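Local coordinates for protein yahD a copper inducible hydrolase (Lactococcus lactis subsp. lactis, PDB 3OG9) that probably acts as a hydrolase of the alpha/beta hydrolase fold, is induced by copper, and binds D-malate in its pocket, at residues L21-G26 with S47-I52; I107-G112 with H191-E196; V115-F120 with I130-G135. All blocks are in the same frame, centred on the assembly; numbering follows the deposited sequence. Where two conformers were deposited one is given.

Contact 1. Residues L21-G26 with S47-I52; sequences LLHSTG and SIRGRI. With MLT (D-malate), chain C.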
loop_
_atom_site.group_PDB
_atom_site.type_symbol
_atom_site.label_atom_id
_atom_site.label_comp_id
_atom_site.label_asym_id
_atom_site.label_seq_id
_atom_site.Cartn_x
_atom_site.Cartn_y
_atom_site.Cartn_z
ATOM N N LEU A 21 -2.105 6.710 3.407
ATOM C CA LEU A 21 -2.652 6.458 2.077
ATOM C C LEU A 21 -1.585 6.597 1.014
ATOM O O LEU A 21 -0.805 7.558 1.032
ATOM C CB LEU A 21 -3.800 7.451 1.754
ATOM C CG LEU A 21 -4.844 7.662 2.833
ATOM C CD1 LEU A 21 -5.947 8.552 2.264
ATOM C CD2 LEU A 21 -5.399 6.321 3.443
ATOM N N LEU A 22 -1.583 5.649 0.081
ATOM C CA LEU A 22 -0.612 5.635 -0.991
ATOM C C LEU A 22 -1.363 5.445 -2.289
ATOM O O LEU A 22 -2.120 4.492 -2.441
ATOM C CB LEU A 22 0.433 4.540 -0.750
ATOM C CG LEU A 22 1.189 4.667 0.582
ATOM C CD1 LEU A 22 1.956 3.416 0.880
ATOM C CD2 LEU A 22 2.136 5.887 0.534
ATOM N N HIS A 23 -1.161 6.392 -3.199
ATOM C CA HIS A 23 -1.912 6.482 -4.480
ATOM C C HIS A 23 -1.409 5.552 -5.592
ATOM O O HIS A 23 -0.316 4.985 -5.490
ATOM C CB HIS A 23 -1.909 7.955 -4.980
ATOM C CG HIS A 23 -0.537 8.500 -5.279
ATOM N ND1 HIS A 23 0.183 8.140 -6.401
ATOM C CD2 HIS A 23 0.253 9.358 -4.592
ATOM C CE1 HIS A 23 1.350 8.760 -6.396
ATOM N NE2 HIS A 23 1.412 9.513 -5.315
ATOM N N SER A 24 -2.218 5.385 -6.647
ATOM C CA SER A 24 -1.808 4.601 -7.809
ATOM C C SER A 24 -0.963 5.458 -8.735
ATOM O O SER A 24 -0.796 6.646 -8.515
ATOM C CB SER A 24 -3.051 4.133 -8.599
ATOM O OG SER A 24 -3.758 5.289 -9.049
ATOM N N THR A 25 -0.473 4.855 -9.821
ATOM C CA THR A 25 0.252 5.612 -10.833
ATOM C C THR A 25 -0.653 6.681 -11.381
ATOM O O THR A 25 -1.797 6.412 -11.768
ATOM C CB THR A 25 0.720 4.690 -11.978
ATOM O OG1 THR A 25 1.622 3.710 -11.458
ATOM C CG2 THR A 25 1.454 5.483 -13.067
ATOM N N GLY A 26 -0.140 7.900 -11.407
ATOM C CA GLY A 26 -0.890 9.033 -11.915
ATOM C C GLY A 26 -1.797 9.653 -10.868
ATOM O O GLY A 26 -2.436 10.653 -11.151
ATOM N N SER A 47 -1.524 11.188 4.068
ATOM C CA SER A 47 -1.448 10.761 2.654
ATOM C C SER A 47 -0.269 11.444 2.006
ATOM O O SER A 47 -0.241 12.660 1.947
ATOM C CB SER A 47 -2.747 11.153 1.931
ATOM O OG SER A 47 -2.759 10.654 0.597
ATOM N N ILE A 48 0.708 10.670 1.522
ATOM C CA ILE A 48 1.966 11.224 1.015
ATOM C C ILE A 48 2.140 10.920 -0.495
ATOM O O ILE A 48 2.029 9.749 -0.901
ATOM C CB ILE A 48 3.191 10.628 1.800
ATOM C CG1 ILE A 48 3.136 10.988 3.298
ATOM C CG2 ILE A 48 4.545 11.088 1.177
ATOM C CD1 ILE A 48 4.069 10.120 4.160
ATOM N N ARG A 49 2.412 11.958 -1.298
ATOM C CA ARG A 49 2.613 11.803 -2.741
ATOM C C ARG A 49 3.969 11.162 -3.042
ATOM O O ARG A 49 4.953 11.468 -2.395
ATOM C CB ARG A 49 2.535 13.163 -3.465
ATOM C CG ARG A 49 2.393 13.052 -5.015
ATOM C CD ARG A 49 2.757 14.358 -5.691
ATOM N NE ARG A 49 1.805 15.410 -5.349
ATOM C CZ ARG A 49 1.817 16.642 -5.850
ATOM N NH1 ARG A 49 2.738 17.003 -6.740
ATOM N NH2 ARG A 49 0.896 17.516 -5.466
ATOM N N GLY A 50 4.011 10.294 -4.041
ATOM C CA GLY A 50 5.266 9.735 -4.526
ATOM C C GLY A 50 6.130 10.853 -5.105
ATOM O O GLY A 50 5.622 11.874 -5.583
ATOM N N ARG A 51 7.442 10.657 -5.069
ATOM C CA ARG A 51 8.398 11.687 -5.494
ATOM C C ARG A 51 8.751 11.614 -6.986
ATOM O O ARG A 51 9.364 12.540 -7.507
ATOM C CB ARG A 51 9.681 11.544 -4.696
ATOM C CG ARG A 51 9.553 11.978 -3.264
ATOM C CD ARG A 51 10.930 12.368 -2.713
ATOM N NE ARG A 51 11.912 11.291 -2.818
ATOM C CZ ARG A 51 13.159 11.411 -2.382
ATOM N NH1 ARG A 51 13.531 12.544 -1.803
ATOM N NH2 ARG A 51 14.022 10.425 -2.520
ATOM N N ILE A 52 8.380 10.520 -7.651
ATOM C CA ILE A 52 8.641 10.303 -9.087
ATOM C C ILE A 52 7.556 10.926 -9.979
ATOM O O ILE A 52 6.365 10.686 -9.777
ATOM C CB ILE A 52 8.822 8.785 -9.384
ATOM C CG1 ILE A 52 9.910 8.159 -8.472
ATOM C CG2 ILE A 52 9.116 8.510 -10.865
ATOM C CD1 ILE A 52 11.260 8.875 -8.470
HETATM C C1 MLT C . 3.815 -0.564 -10.196
HETATM O O1 MLT C . 4.605 0.217 -10.793
HETATM O O2 MLT C . 3.729 -0.547 -8.944
HETATM C C2 MLT C . 2.981 -1.550 -10.983
HETATM O O3 MLT C . 3.268 -1.495 -12.370
HETATM C C3 MLT C . 1.486 -1.351 -10.733
HETATM C C4 MLT C . 0.954 -0.043 -11.270
HETATM O O4 MLT C . -0.202 -0.049 -11.744
HETATM O O5 MLT C . 1.590 1.044 -11.250
HETATM O O HOH W 1 -1.357 9.248 -1.305
#
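Leu-21 and Ser-47 form a parallel beta bridge, their CA atoms 4.5 Å apart, where strands 19-22 and 45-48 run side by side; past it the chains separate, and the backbone bond from Ile-48 N to Leu-21 O is weak at 3.5 Å. A water helps to close this parting: it is hydrogen-bonded to Leu-21 O and Ser-47 OG, and weakly to Ile-48 O. The same hydroxyl packs against CB of Leu-21 and is also bonded to the backbone O of Glu-29. Beyond the strands, the His-23 ring takes over the bridging. A chi1 of 62° starts CG toward segment 47-52, and NE2 accepts a nearly straight bond from Gly-50 N at 3.0 Å, tilted 21° from the ring plane. The other ring nitrogen, ND1, donates to Ser-24 O at 2.8 Å, close to the ring plane, which leaves NE2 as the acceptor and fixes the ring's rotation; Tyr-60 stacks on it. Thr-25, two residues on, reaches the ligand, OG1 donating to malate O5 at 2.7 Å. This beta-alpha-beta unit, its strands joined through helix 33-39, with a pocket at the C-terminal strand ends, fits the alpha/beta hydrolase fold.

Contact 2. Residues I107-G112 with H191-E196; sequences IGYSNG and HQLTQE. Unlike the reference sequence in segment 191-196: Thr-194 (reference Met). With MLT (D-malate), chain C.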
loop_
_atom_site.group_PDB
_atom_site.type_symbol
_atom_site.label_atom_id
_atom_site.label_comp_id
_atom_site.label_asym_id
_atom_site.label_seq_id
_atom_site.Cartn_x
_atom_site.Cartn_y
_atom_site.Cartn_z
ATOM N N ILE A 107 -3.226 1.945 3.536
ATOM C CA ILE A 107 -4.263 1.736 2.516
ATOM C C ILE A 107 -3.671 2.230 1.208
ATOM O O ILE A 107 -3.374 3.416 1.063
ATOM C CB ILE A 107 -5.574 2.512 2.839
ATOM C CG1 ILE A 107 -6.133 2.109 4.230
ATOM C CG2 ILE A 107 -6.629 2.226 1.732
ATOM C CD1 ILE A 107 -7.339 2.936 4.691
ATOM N N GLY A 108 -3.446 1.315 0.272
ATOM C CA GLY A 108 -2.811 1.676 -0.987
ATOM C C GLY A 108 -3.591 1.116 -2.146
ATOM O O GLY A 108 -4.345 0.124 -2.014
ATOM N N TYR A 109 -3.401 1.725 -3.302
ATOM C CA TYR A 109 -4.022 1.233 -4.517
ATOM C C TYR A 109 -2.916 1.114 -5.574
ATOM O O TYR A 109 -2.198 2.081 -5.810
ATOM C CB TYR A 109 -5.103 2.215 -4.949
ATOM C CG TYR A 109 -5.704 1.973 -6.327
ATOM C CD1 TYR A 109 -5.850 0.681 -6.839
ATOM C CD2 TYR A 109 -6.128 3.053 -7.107
ATOM C CE1 TYR A 109 -6.414 0.464 -8.104
ATOM C CE2 TYR A 109 -6.693 2.852 -8.366
ATOM C CZ TYR A 109 -6.814 1.563 -8.860
ATOM O OH TYR A 109 -7.369 1.378 -10.108
ATOM N N SER A 110 -2.777 -0.072 -6.167
ATOM C CA SER A 110 -1.817 -0.301 -7.277
ATOM C C SER A 110 -0.376 0.097 -6.900
ATOM O O SER A 110 0.166 -0.415 -5.924
ATOM C CB SER A 110 -2.328 0.433 -8.521
ATOM O OG SER A 110 -1.746 -0.096 -9.708
ATOM N N ASN A 111 0.240 1.046 -7.615
ATOM C CA ASN A 111 1.604 1.501 -7.227
ATOM C C ASN A 111 1.808 1.723 -5.708
ATOM O O ASN A 111 2.745 1.166 -5.105
ATOM C CB ASN A 111 1.984 2.757 -8.033
ATOM C CG ASN A 111 3.461 3.113 -7.937
ATOM O OD1 ASN A 111 3.807 4.276 -7.762
ATOM N ND2 ASN A 111 4.340 2.126 -8.124
ATOM N N GLY A 112 0.938 2.521 -5.075
ATOM C CA GLY A 112 1.056 2.743 -3.603
ATOM C C GLY A 112 0.930 1.454 -2.765
ATOM O O GLY A 112 1.638 1.267 -1.776
ATOM N N HIS A 191 -7.793 -4.127 -13.325
ATOM C CA HIS A 191 -6.977 -3.313 -12.397
ATOM C C HIS A 191 -7.759 -2.200 -11.703
ATOM O O HIS A 191 -7.253 -1.559 -10.743
ATOM C CB HIS A 191 -5.776 -2.695 -13.143
ATOM C CG HIS A 191 -4.589 -2.393 -12.269
ATOM N ND1 HIS A 191 -3.917 -3.362 -11.563
ATOM C CD2 HIS A 191 -3.923 -1.233 -12.043
ATOM C CE1 HIS A 191 -2.914 -2.810 -10.901
ATOM N NE2 HIS A 191 -2.896 -1.516 -11.176
ATOM N N GLN A 192 -8.984 -1.948 -12.182
ATOM C CA GLN A 192 -9.788 -0.840 -11.640
ATOM C C GLN A 192 -10.249 -1.065 -10.194
ATOM O O GLN A 192 -10.803 -2.120 -9.871
ATOM C CB GLN A 192 -11.025 -0.667 -12.509
ATOM C CG GLN A 192 -11.944 0.483 -12.137
ATOM C CD GLN A 192 -12.914 0.785 -13.275
ATOM O OE1 GLN A 192 -13.993 0.197 -13.355
ATOM N NE2 GLN A 192 -12.501 1.668 -14.188
ATOM N N LEU A 193 -10.079 -0.055 -9.344
ATOM C CA LEU A 193 -10.626 -0.090 -7.989
ATOM C C LEU A 193 -12.176 -0.058 -7.994
ATOM O O LEU A 193 -12.792 0.837 -8.588
ATOM C CB LEU A 193 -10.064 1.072 -7.177
ATOM C CG LEU A 193 -10.459 1.097 -5.690
ATOM C CD1 LEU A 193 -9.694 -0.018 -5.006
ATOM C CD2 LEU A 193 -10.139 2.461 -5.053
ATOM N N THR A 194 -12.818 -1.022 -7.334
ATOM C CA THR A 194 -14.276 -1.103 -7.373
ATOM C C THR A 194 -14.908 -0.720 -6.047
ATOM O O THR A 194 -14.286 -0.860 -4.946
ATOM C CB THR A 194 -14.765 -2.538 -7.684
ATOM O OG1 THR A 194 -14.483 -3.343 -6.541
ATOM C CG2 THR A 194 -14.070 -3.119 -8.915
ATOM N N GLN A 195 -16.148 -0.232 -6.139
ATOM C CA GLN A 195 -16.922 0.131 -4.942
ATOM C C GLN A 195 -17.056 -1.075 -4.025
ATOM O O GLN A 195 -17.061 -0.942 -2.799
ATOM C CB GLN A 195 -18.308 0.708 -5.330
ATOM C CG GLN A 195 -18.156 2.109 -6.036
ATOM C CD GLN A 195 -19.456 2.772 -6.545
ATOM O OE1 GLN A 195 -19.607 3.053 -7.751
ATOM N NE2 GLN A 195 -20.355 3.078 -5.628
ATOM N N GLU A 196 -17.197 -2.254 -4.618
ATOM C CA GLU A 196 -17.436 -3.478 -3.849
ATOM C C GLU A 196 -16.181 -3.888 -3.082
ATOM O O GLU A 196 -16.269 -4.368 -1.944
ATOM C CB GLU A 196 -17.892 -4.632 -4.763
ATOM C CG GLU A 196 -19.283 -4.412 -5.410
ATOM C CD GLU A 196 -19.281 -3.452 -6.637
ATOM O OE1 GLU A 196 -18.200 -3.008 -7.108
ATOM O OE2 GLU A 196 -20.393 -3.145 -7.139
HETATM C C1 MLT C . 3.815 -0.564 -10.196
HETATM O O1 MLT C . 4.605 0.217 -10.793
HETATM O O2 MLT C . 3.729 -0.547 -8.944
HETATM C C2 MLT C . 2.981 -1.550 -10.983
HETATM O O3 MLT C . 3.268 -1.495 -12.370
HETATM C C3 MLT C . 1.486 -1.351 -10.733
HETATM C C4 MLT C . 0.954 -0.043 -11.270
HETATM O O4 MLT C . -0.202 -0.049 -11.744
HETATM O O5 MLT C . 1.590 1.044 -11.250
#
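The probable catalytic centre of this hydrolase lies here, where Ser-110, on the sharp turn between strand 105-109 and helix 111-121, meets His-191 from the loop before helix 195-208. OG of Ser-110 and NE2 of His-191 are modelled 2.3 Å apart, too short to be taken at face value, so the exact distance is doubtful; either atom could be the donor. The hydroxyl lies at the edge of the imidazole, near its plane, and ND1 of that ring is hydrogen-bonded to Asp-160 OD2. D-malate sits against the pair. Its O4 is 2.6 Å from Ser-110 OG, close enough that an acid group probably holds a proton between them; the weak, bent bond from His-191 NE2 to O4, at 3.1 Å, would compete with Ser-110 OG for a single NE2 proton. At the other carboxylate, Asn-111 ND2 donates a nearly straight bond to malate O2 at 2.9 Å, while OD1 of that amide is held by Tyr-60 N. Two side-chain bonds thus fix the amide's orientation toward the ligand.

Tyr-109 carries the apolar part of the contact. CB of Leu-193 lies over one face of its ring, 3.9 Å from the centroid and 19° off the normal, a CH-pi contact displaced toward the rim; Ser-110 CB is against the opposite face. The phenol OH is 3.0 Å from His-191 O, which lies at the ring edge, and 3.2 Å from Leu-193 N. Tyr-109 therefore packs directly against the backbone that carries His-191.

Ser-110 has a positive phi (55°) with psi -120°, as expected of a nucleophile elbow; at Gly-108 a CB would clash with Gly-112 C. With the sequence Gly-Tyr-Ser-Asn-Gly, the geometry is consistent with the Ser-His-Asp catalytic triad of alpha/beta hydrolases.

Contact 3. Residues V115-F120 with I130-G135; sequences VALNMF and IIAFHG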
loop_
_atom_site.group_PDB
_atom_site.type_symbol
_atom_site.label_atom_id
_atom_site.label_comp_id
_atom_site.label_asym_id
_atom_site.label_seq_id
_atom_site.Cartn_x
_atom_site.Cartn_y
_atom_site.Cartn_z
ATOM N N VAL A 115 4.186 -0.572 -2.918
ATOM C CA VAL A 115 5.234 0.055 -2.134
ATOM C C VAL A 115 5.041 -0.230 -0.645
ATOM O O VAL A 115 6.016 -0.553 0.065
ATOM C CB VAL A 115 5.308 1.561 -2.508
ATOM C CG1 VAL A 115 5.884 2.442 -1.398
ATOM C CG2 VAL A 115 6.119 1.698 -3.795
ATOM N N ALA A 116 3.789 -0.138 -0.190
ATOM C CA ALA A 116 3.415 -0.471 1.220
ATOM C C ALA A 116 3.759 -1.934 1.555
ATOM O O ALA A 116 4.344 -2.257 2.617
ATOM C CB ALA A 116 1.928 -0.212 1.456
ATOM N N LEU A 117 3.371 -2.806 0.636
ATOM C CA LEU A 117 3.595 -4.237 0.774
ATOM C C LEU A 117 5.075 -4.582 0.766
ATOM O O LEU A 117 5.546 -5.412 1.545
ATOM C CB LEU A 117 2.890 -4.963 -0.351
ATOM C CG LEU A 117 1.387 -5.063 -0.202
ATOM C CD1 LEU A 117 0.823 -5.550 -1.549
ATOM C CD2 LEU A 117 1.008 -5.998 0.957
ATOM N N ASN A 118 5.821 -3.904 -0.095
ATOM C CA ASN A 118 7.266 -4.103 -0.120
ATOM C C ASN A 118 7.977 -3.611 1.159
ATOM O O ASN A 118 8.817 -4.327 1.708
ATOM C CB ASN A 118 7.856 -3.466 -1.383
ATOM C CG ASN A 118 9.337 -3.787 -1.557
ATOM O OD1 ASN A 118 10.196 -3.031 -1.115
ATOM N ND2 ASN A 118 9.632 -4.916 -2.199
ATOM N N MET A 119 7.629 -2.410 1.635
ATOM C CA MET A 119 8.156 -1.879 2.901
ATOM C C MET A 119 7.889 -2.810 4.091
ATOM O O MET A 119 8.758 -2.996 4.948
ATOM C CB MET A 119 7.554 -0.513 3.188
ATOM C CG MET A 119 8.188 0.572 2.300
ATOM S SD MET A 119 7.598 2.242 2.632
ATOM C CE MET A 119 5.834 2.030 2.571
ATOM N N PHE A 120 6.693 -3.380 4.110
ATOM C CA PHE A 120 6.225 -4.263 5.192
ATOM C C PHE A 120 7.088 -5.523 5.172
ATOM O O PHE A 120 7.645 -5.946 6.217
ATOM C CB PHE A 120 4.780 -4.634 4.881
ATOM C CG PHE A 120 4.021 -5.233 6.033
ATOM C CD1 PHE A 120 4.061 -4.646 7.294
ATOM C CD2 PHE A 120 3.217 -6.343 5.831
ATOM C CE1 PHE A 120 3.315 -5.173 8.372
ATOM C CE2 PHE A 120 2.461 -6.876 6.889
ATOM C CZ PHE A 120 2.515 -6.273 8.166
ATOM N N ILE A 130 -2.415 -3.824 6.713
ATOM C CA ILE A 130 -2.352 -3.294 5.344
ATOM C C ILE A 130 -3.617 -3.668 4.586
ATOM O O ILE A 130 -4.095 -4.791 4.668
ATOM C CB ILE A 130 -1.123 -3.869 4.583
ATOM C CG1 ILE A 130 0.177 -3.361 5.214
ATOM C CG2 ILE A 130 -1.148 -3.464 3.064
ATOM C CD1 ILE A 130 1.417 -3.675 4.388
ATOM N N ILE A 131 -4.165 -2.700 3.862
ATOM C CA ILE A 131 -5.237 -2.923 2.916
ATOM C C ILE A 131 -4.618 -2.560 1.576
ATOM O O ILE A 131 -4.295 -1.380 1.330
ATOM C CB ILE A 131 -6.449 -2.010 3.246
ATOM C CG1 ILE A 131 -7.051 -2.459 4.588
ATOM C CG2 ILE A 131 -7.547 -2.071 2.123
ATOM C CD1 ILE A 131 -8.146 -1.592 5.167
ATOM N N ALA A 132 -4.425 -3.571 0.720
ATOM C CA ALA A 132 -3.755 -3.357 -0.588
ATOM C C ALA A 132 -4.728 -3.658 -1.710
ATOM O O ALA A 132 -5.066 -4.814 -1.912
ATOM C CB ALA A 132 -2.549 -4.280 -0.730
ATOM N N PHE A 133 -5.186 -2.639 -2.428
ATOM C CA PHE A 133 -6.051 -2.862 -3.592
ATOM C C PHE A 133 -5.245 -3.045 -4.853
ATOM O O PHE A 133 -4.473 -2.156 -5.241
ATOM C CB PHE A 133 -7.042 -1.721 -3.778
ATOM C CG PHE A 133 -7.951 -1.487 -2.582
ATOM C CD1 PHE A 133 -8.942 -2.408 -2.242
ATOM C CD2 PHE A 133 -7.837 -0.319 -1.814
ATOM C CE1 PHE A 133 -9.800 -2.176 -1.121
ATOM C CE2 PHE A 133 -8.692 -0.084 -0.698
ATOM C CZ PHE A 133 -9.661 -1.003 -0.360
ATOM N N HIS A 134 -5.413 -4.209 -5.475
ATOM C CA HIS A 134 -4.726 -4.560 -6.721
ATOM C C HIS A 134 -3.206 -4.432 -6.649
ATOM O O HIS A 134 -2.553 -3.871 -7.554
ATOM C CB HIS A 134 -5.348 -3.788 -7.900
ATOM C CG HIS A 134 -6.806 -4.058 -8.012
ATOM N ND1 HIS A 134 -7.287 -5.288 -8.398
ATOM C CD2 HIS A 134 -7.884 -3.320 -7.660
ATOM C CE1 HIS A 134 -8.606 -5.289 -8.302
ATOM N NE2 HIS A 134 -8.992 -4.105 -7.864
ATOM N N GLY A 135 -2.664 -5.004 -5.572
ATOM C CA GLY A 135 -1.237 -5.064 -5.353
ATOM C C GLY A 135 -0.591 -6.287 -6.010
ATOM O O GLY A 135 -1.272 -7.223 -6.510
#
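Ile-130 opens the second segment with its side chain directed at helix 111-121, its CD1 3.5 Å from Phe-120 CG. Its CG1 lies over the centre of the phenyl ring, 4.3 Å above the plane, the two side chains alongside and pointing opposite ways. CD1 also approaches the backbone O of Ala-116, while chi1 -66° sets CG1 beside the backbone N and leaves CG2 anti to it, where CG2 meets Leu-117 CD2 at 3.9 Å. Ile-131 points to the other side of the sheet, toward helix 195-208. This alternation places one helix on each side of the strand, as in the three-layer alpha/beta/alpha sandwich, and the axis of helix segment 115-120 passes 9.2 Å from that of strand 130-133, their N-to-C directions 139° apart, completing a beta-alpha-beta unit with strand 105-109. Ala-132 faces the helix again, its CB 3.7 Å from Leu-117 CD1, so the two methyls of Leu-117 are divided between Ala-132 and Ile-130. An alanine in place of Leu-117 would probably open a gap between helix and strand, leaving Ala-132 CB and Ile-130 CG2 without their methyl partners. At Gly-135, CA is 4.4 Å from Leu-117 CD1; a CB there would clash with that methyl.

Overall arrangement
All three contacts reach one mixed sheet, in which strands 45-48, 19-22, 105-109 and 129-133 follow one another in parallel. Contact 1 comes first along the chain and closes before contact 2 opens; both segments of contact 3 lie between the two halves of contact 2. Centres of contacts 1 and 2, and of contacts 1 and 3, are about 12 Å apart, and those of contacts 2 and 3 about 10 Å. Contacts 2 and 3 share helix 111-121. Leu-22 of contact 1 packs on Gly-112 of contact 2 and Ala-116 of contact 3. Contacts 1 and 2 both touch D-malate, so loops from separate parts of the chain build one pocket, while contact 3 packs the helix that follows Ser-110 onto the sheet.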